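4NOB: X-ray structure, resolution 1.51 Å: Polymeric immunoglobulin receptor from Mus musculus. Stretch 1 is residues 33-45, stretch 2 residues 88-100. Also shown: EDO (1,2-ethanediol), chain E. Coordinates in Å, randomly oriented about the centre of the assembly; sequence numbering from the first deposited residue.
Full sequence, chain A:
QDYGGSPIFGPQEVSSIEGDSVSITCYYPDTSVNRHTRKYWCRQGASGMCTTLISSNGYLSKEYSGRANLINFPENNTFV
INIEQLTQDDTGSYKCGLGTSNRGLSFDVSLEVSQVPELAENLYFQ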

# COMPACT_ATOMS: atom_id res chain seq x y z
N VAL A 33 -16.06 11.56 6.02
CA VAL A 33 -16.21 10.08 6.04
C VAL A 33 -14.92 9.45 5.55
O VAL A 33 -14.40 8.50 6.19
CB VAL A 33 -17.33 9.63 5.13
CG1 VAL A 33 -17.30 8.15 4.87
CG2 VAL A 33 -18.66 10.02 5.79
N ASN A 34 -14.32 10.00 4.49
CA ASN A 34 -13.09 9.36 3.96
C ASN A 34 -11.93 9.61 4.86
O ASN A 34 -11.06 8.76 5.11
CB ASN A 34 -12.77 9.86 2.58
CG ASN A 34 -13.77 9.36 1.57
OD1 ASN A 34 -14.31 8.28 1.77
ND2 ASN A 34 -14.13 10.15 0.63
N ARG A 35 -11.79 10.81 5.44
CA ARG A 35 -10.71 11.03 6.35
C ARG A 35 -10.65 10.08 7.53
O ARG A 35 -9.56 9.70 8.04
CB ARG A 35 -10.70 12.51 6.87
CG ARG A 35 -10.14 13.54 5.88
CD ARG A 35 -10.13 14.94 6.45
NE ARG A 35 -11.45 15.52 6.52
CZ ARG A 35 -12.03 16.17 5.53
NH1 ARG A 35 -11.45 16.26 4.35
NH2 ARG A 35 -13.22 16.72 5.65
N HIS A 36 -11.86 9.70 8.06
CA HIS A 36 -11.95 8.90 9.26
C HIS A 36 -12.18 7.42 9.03
O HIS A 36 -12.05 6.68 10.01
CB HIS A 36 -13.07 9.46 10.14
CG HIS A 36 -12.83 10.88 10.52
ND1 HIS A 36 -11.78 11.25 11.34
CD2 HIS A 36 -13.36 12.04 10.07
CE1 HIS A 36 -11.75 12.58 11.45
NE2 HIS A 36 -12.70 13.08 10.68
N THR A 37 -12.37 6.96 7.82
CA THR A 37 -12.68 5.57 7.53
C THR A 37 -11.44 4.73 7.60
O THR A 37 -10.29 5.25 7.55
CB THR A 37 -13.42 5.41 6.25
OG1 THR A 37 -14.10 4.11 6.27
CG2 THR A 37 -12.60 5.56 5.03
N ARG A 38 -11.61 3.41 7.63
CA ARG A 38 -10.48 2.46 7.56
C ARG A 38 -9.69 2.65 6.26
O ARG A 38 -10.26 2.79 5.17
CB ARG A 38 -11.00 1.03 7.65
CG ARG A 38 -9.98 -0.05 7.45
CD ARG A 38 -10.63 -1.39 7.61
NE ARG A 38 -9.71 -2.54 7.33
CZ ARG A 38 -9.60 -3.15 6.16
NH1 ARG A 38 -10.36 -2.91 5.10
NH2 ARG A 38 -8.74 -4.17 6.12
N LYS A 39 -8.37 2.69 6.37
CA LYS A 39 -7.47 2.64 5.25
C LYS A 39 -6.78 1.32 5.25
O LYS A 39 -6.43 0.75 6.30
CB LYS A 39 -6.39 3.71 5.39
CG LYS A 39 -6.81 5.08 5.84
CD LYS A 39 -7.78 5.79 4.98
CE LYS A 39 -8.18 7.20 5.35
NZ LYS A 39 -8.70 7.27 6.72
N TYR A 40 -6.44 0.82 4.05
CA TYR A 40 -5.75 -0.48 3.94
C TYR A 40 -4.79 -0.54 2.78
O TYR A 40 -4.92 0.19 1.80
CB TYR A 40 -6.76 -1.65 3.87
CG TYR A 40 -7.63 -1.64 2.67
CD1 TYR A 40 -7.20 -2.13 1.43
CD2 TYR A 40 -8.90 -1.07 2.67
CE1 TYR A 40 -8.01 -2.06 0.32
CE2 TYR A 40 -9.67 -1.01 1.55
CZ TYR A 40 -9.21 -1.49 0.34
OH TYR A 40 -10.00 -1.52 -0.81
N TRP A 41 -3.88 -1.50 2.87
CA TRP A 41 -2.97 -1.92 1.84
C TRP A 41 -3.13 -3.44 1.81
O TRP A 41 -2.92 -4.11 2.80
CB TRP A 41 -1.56 -1.51 2.15
CG TRP A 41 -0.47 -2.01 1.28
CD1 TRP A 41 0.47 -2.95 1.64
CD2 TRP A 41 -0.13 -1.60 -0.06
NE1 TRP A 41 1.36 -3.18 0.62
CE2 TRP A 41 1.04 -2.31 -0.42
CE3 TRP A 41 -0.69 -0.69 -0.96
CZ2 TRP A 41 1.68 -2.13 -1.64
CZ3 TRP A 41 -0.05 -0.52 -2.16
CH2 TRP A 41 1.12 -1.23 -2.48
N CYS A 42 -3.38 -3.98 0.63
CA CYS A 42 -3.62 -5.43 0.45
C CYS A 42 -2.92 -5.93 -0.82
O CYS A 42 -2.66 -5.18 -1.75
CB CYS A 42 -5.12 -5.72 0.42
SG CYS A 42 -6.05 -5.00 -0.94
N ARG A 43 -2.62 -7.24 -0.82
CA ARG A 43 -2.03 -7.92 -1.98
C ARG A 43 -3.04 -8.80 -2.65
O ARG A 43 -3.73 -9.57 -2.01
CB ARG A 43 -0.86 -8.82 -1.49
CG ARG A 43 -0.07 -9.46 -2.64
CD ARG A 43 1.28 -10.12 -2.19
NE ARG A 43 2.06 -10.46 -3.40
CZ ARG A 43 3.32 -10.68 -3.38
NH1 ARG A 43 4.02 -10.62 -2.29
NH2 ARG A 43 3.90 -11.06 -4.51
N GLN A 44 -3.18 -8.56 -3.95
CA GLN A 44 -4.06 -9.39 -4.77
C GLN A 44 -3.48 -10.76 -4.97
O GLN A 44 -2.30 -10.97 -5.28
CB GLN A 44 -4.18 -8.73 -6.15
CG GLN A 44 -4.75 -7.36 -6.14
CD GLN A 44 -5.54 -7.00 -7.37
OE1 GLN A 44 -6.66 -7.48 -7.53
NE2 GLN A 44 -4.97 -6.13 -8.24
N GLY A 45 -4.32 -11.78 -4.71
CA GLY A 45 -3.84 -13.13 -4.83
C GLY A 45 -4.55 -13.94 -5.93
O GLY A 45 -5.42 -13.46 -6.57
C1 EDO E . 4.87 -9.91 1.54
O1 EDO E . 5.50 -10.24 0.29
C2 EDO E . 3.53 -9.40 1.24
O2 EDO E . 2.72 -10.41 0.64
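Stretch 2, residues 88-100: QDDTGSYKCGLGT

Stretch 2 opens with a 3-10 segment, 88-90, and runs as a strand from Gly92 to Leu98, antiparallel to strand 39-44 of stretch 1. The N-to-C directions differ by 149° and the axes approach to 4.5 Å. Together the two stretches bury 1072 Å², both sides summed.

Gln88 does not reach stretch 1; its O accepts from Thr91 N at 3.0 Å, as expected of the short turn. Asp89 meets the extended Arg43 side chain, whose NH1 donates to Asp89 O (3.0 Å, 169° at the hydrogen). Ethanediol sits beside this contact: Arg43 NH1 donates to its O2 at 3.2 Å, and its O1 donates to Asp90 OD1 at 3.1 Å. Gly92, with phi/psi 170/-174, lies close to the same guanidinium, its CA 3.7 Å from Arg43 NH2, and an ideal CB here would stand 2.7 Å from Arg43 NH2, a clash.

Pairing proper begins at Ser93, whose O accepts from Gln44 N at 2.8 Å. Water 2 links Ser93 N (3.0 Å) to Gln44 O (2.8 Å). Tyr94 faces Arg43 in a non-hydrogen-bonded pair, CA to CA 4.3 Å. Its CB lies over the six-membered ring of Trp41, 3.6 Å from the centroid and 24° off the normal; the Tyr94 ring is nearly parallel to that ring (6°) but slid aside, centroids 4.8 Å apart. Arg43 CG covers a face of the Tyr94 ring, 4.2 Å from its centroid, while Tyr94 OH donates to Asp90 O at 2.6 Å, tying the strand back to the preceding turn.

Lys95 and Cys42 form a hydrogen-bonded pair: Lys95 N to Cys42 O is 2.9 Å, and Cys42 N to Lys95 O is 3.0 Å. Cys96 then opposes Trp41 without such bonds; its CB is 4.0 Å from Trp41 CE3, on the sheet face shared with Tyr94 and Leu98.

At Gly97 the hydrogen bonds return, with Gly97 N to Tyr40 O at 3.0 Å and Tyr40 N to Gly97 O at 2.9 Å. Gly97 CA lies over the Tyr40 ring, 3.8 Å from the centroid; an ideal CB would fall 2.3 Å from Tyr40 CZ, so the ring occupies the space a side chain would need.

Leu98 opposes Lys39, its CD1 3.8 Å from Lys39 CD, and packs its CG 3.7 Å from Thr37 CG2. Gly99 (phi/psi 95/-128, itself calling for glycine) donates from N to Arg38 O at 2.8 Å and accepts at O from Arg38 NH1 at 2.7 Å. Finally, water 1 joins Thr100 O (3.0 Å) to Tyr40 OH (2.7 Å).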

# COMPACT_ATOMS: atom_id res chain seq x y z
N GLN A 88 12.69 -9.38 -3.71
CA GLN A 88 11.96 -9.79 -4.86
C GLN A 88 10.62 -10.43 -4.55
O GLN A 88 9.69 -10.33 -5.34
CB GLN A 88 12.78 -10.68 -5.76
CG GLN A 88 14.04 -10.11 -6.31
CD GLN A 88 14.77 -11.15 -7.09
OE1 GLN A 88 15.53 -11.99 -6.42
NE2 GLN A 88 14.69 -11.11 -8.33
N ASP A 89 10.49 -11.06 -3.40
CA ASP A 89 9.24 -11.70 -2.99
C ASP A 89 8.08 -10.68 -2.71
O ASP A 89 6.91 -11.05 -2.70
CB ASP A 89 9.45 -12.66 -1.81
CG ASP A 89 10.35 -13.81 -2.16
OD1 ASP A 89 10.54 -14.11 -3.33
OD2 ASP A 89 10.83 -14.41 -1.18
N ASP A 90 8.42 -9.43 -2.56
CA ASP A 90 7.42 -8.32 -2.45
C ASP A 90 6.83 -7.93 -3.81
O ASP A 90 5.79 -7.25 -3.85
CB ASP A 90 8.01 -7.13 -1.79
CG ASP A 90 8.31 -7.36 -0.32
OD1 ASP A 90 7.31 -7.69 0.43
OD2 ASP A 90 9.47 -7.28 0.13
N THR A 91 7.40 -8.36 -4.92
CA THR A 91 6.82 -8.08 -6.25
C THR A 91 5.41 -8.60 -6.26
O THR A 91 5.19 -9.72 -5.87
CB THR A 91 7.68 -8.75 -7.35
OG1 THR A 91 9.00 -8.16 -7.31
CG2 THR A 91 7.07 -8.63 -8.66
N GLY A 92 4.52 -7.81 -6.77
CA GLY A 92 3.13 -8.27 -6.85
C GLY A 92 2.22 -7.12 -7.24
O GLY A 92 2.60 -5.99 -7.53
N SER A 93 0.95 -7.47 -7.19
CA SER A 93 -0.21 -6.60 -7.51
C SER A 93 -0.93 -6.33 -6.19
O SER A 93 -1.27 -7.25 -5.46
CB SER A 93 -1.18 -7.31 -8.46
OG SER A 93 -0.53 -7.53 -9.70
N TYR A 94 -1.04 -5.05 -5.87
CA TYR A 94 -1.59 -4.54 -4.60
C TYR A 94 -2.70 -3.55 -4.83
O TYR A 94 -2.88 -3.00 -5.92
CB TYR A 94 -0.44 -3.90 -3.79
CG TYR A 94 0.67 -4.83 -3.40
CD1 TYR A 94 1.69 -5.12 -4.27
CD2 TYR A 94 0.71 -5.38 -2.16
CE1 TYR A 94 2.70 -6.02 -3.92
CE2 TYR A 94 1.75 -6.23 -1.77
CZ TYR A 94 2.76 -6.53 -2.65
OH TYR A 94 3.81 -7.34 -2.23
N LYS A 95 -3.40 -3.23 -3.72
CA LYS A 95 -4.33 -2.13 -3.71
C LYS A 95 -4.15 -1.27 -2.46
O LYS A 95 -3.88 -1.84 -1.40
CB LYS A 95 -5.81 -2.59 -3.80
CG LYS A 95 -6.17 -3.34 -5.03
CD LYS A 95 -7.64 -3.73 -4.94
CE LYS A 95 -7.99 -4.74 -6.01
NZ LYS A 95 -7.91 -4.19 -7.40
N CYS A 96 -4.24 0.03 -2.62
CA CYS A 96 -4.49 0.89 -1.45
C CYS A 96 -5.96 1.27 -1.49
O CYS A 96 -6.50 1.48 -2.58
CB CYS A 96 -3.59 2.09 -1.42
SG CYS A 96 -3.85 3.21 -2.81
N GLY A 97 -6.64 1.36 -0.37
CA GLY A 97 -8.00 1.67 -0.36
C GLY A 97 -8.57 2.15 0.94
O GLY A 97 -7.91 2.18 1.99
N LEU A 98 -9.88 2.45 0.85
CA LEU A 98 -10.70 2.92 1.96
C LEU A 98 -11.86 1.94 2.17
O LEU A 98 -12.51 1.53 1.21
CB LEU A 98 -11.28 4.31 1.70
CG LEU A 98 -10.40 5.51 2.11
CD1 LEU A 98 -9.08 5.48 1.45
CD2 LEU A 98 -11.18 6.80 1.81
N GLY A 99 -12.16 1.70 3.46
CA GLY A 99 -13.30 0.83 3.81
C GLY A 99 -12.77 -0.57 4.04
O GLY A 99 -11.89 -0.77 4.74
N THR A 100 -13.43 -1.50 3.34
CA THR A 100 -13.17 -2.96 3.42
C THR A 100 -12.18 -3.48 2.37
O THR A 100 -12.45 -3.37 1.20
CB THR A 100 -14.47 -3.71 3.20
OG1 THR A 100 -15.46 -3.25 4.15
CG2 THR A 100 -14.22 -5.23 3.31
O HOH W 1 -12.57 -0.78 -0.31
O HOH W 2 0.19 -10.16 -6.14
O HOH W 3 6.56 -12.12 -5.61
O HOH W 4 -3.08 -4.28 -8.40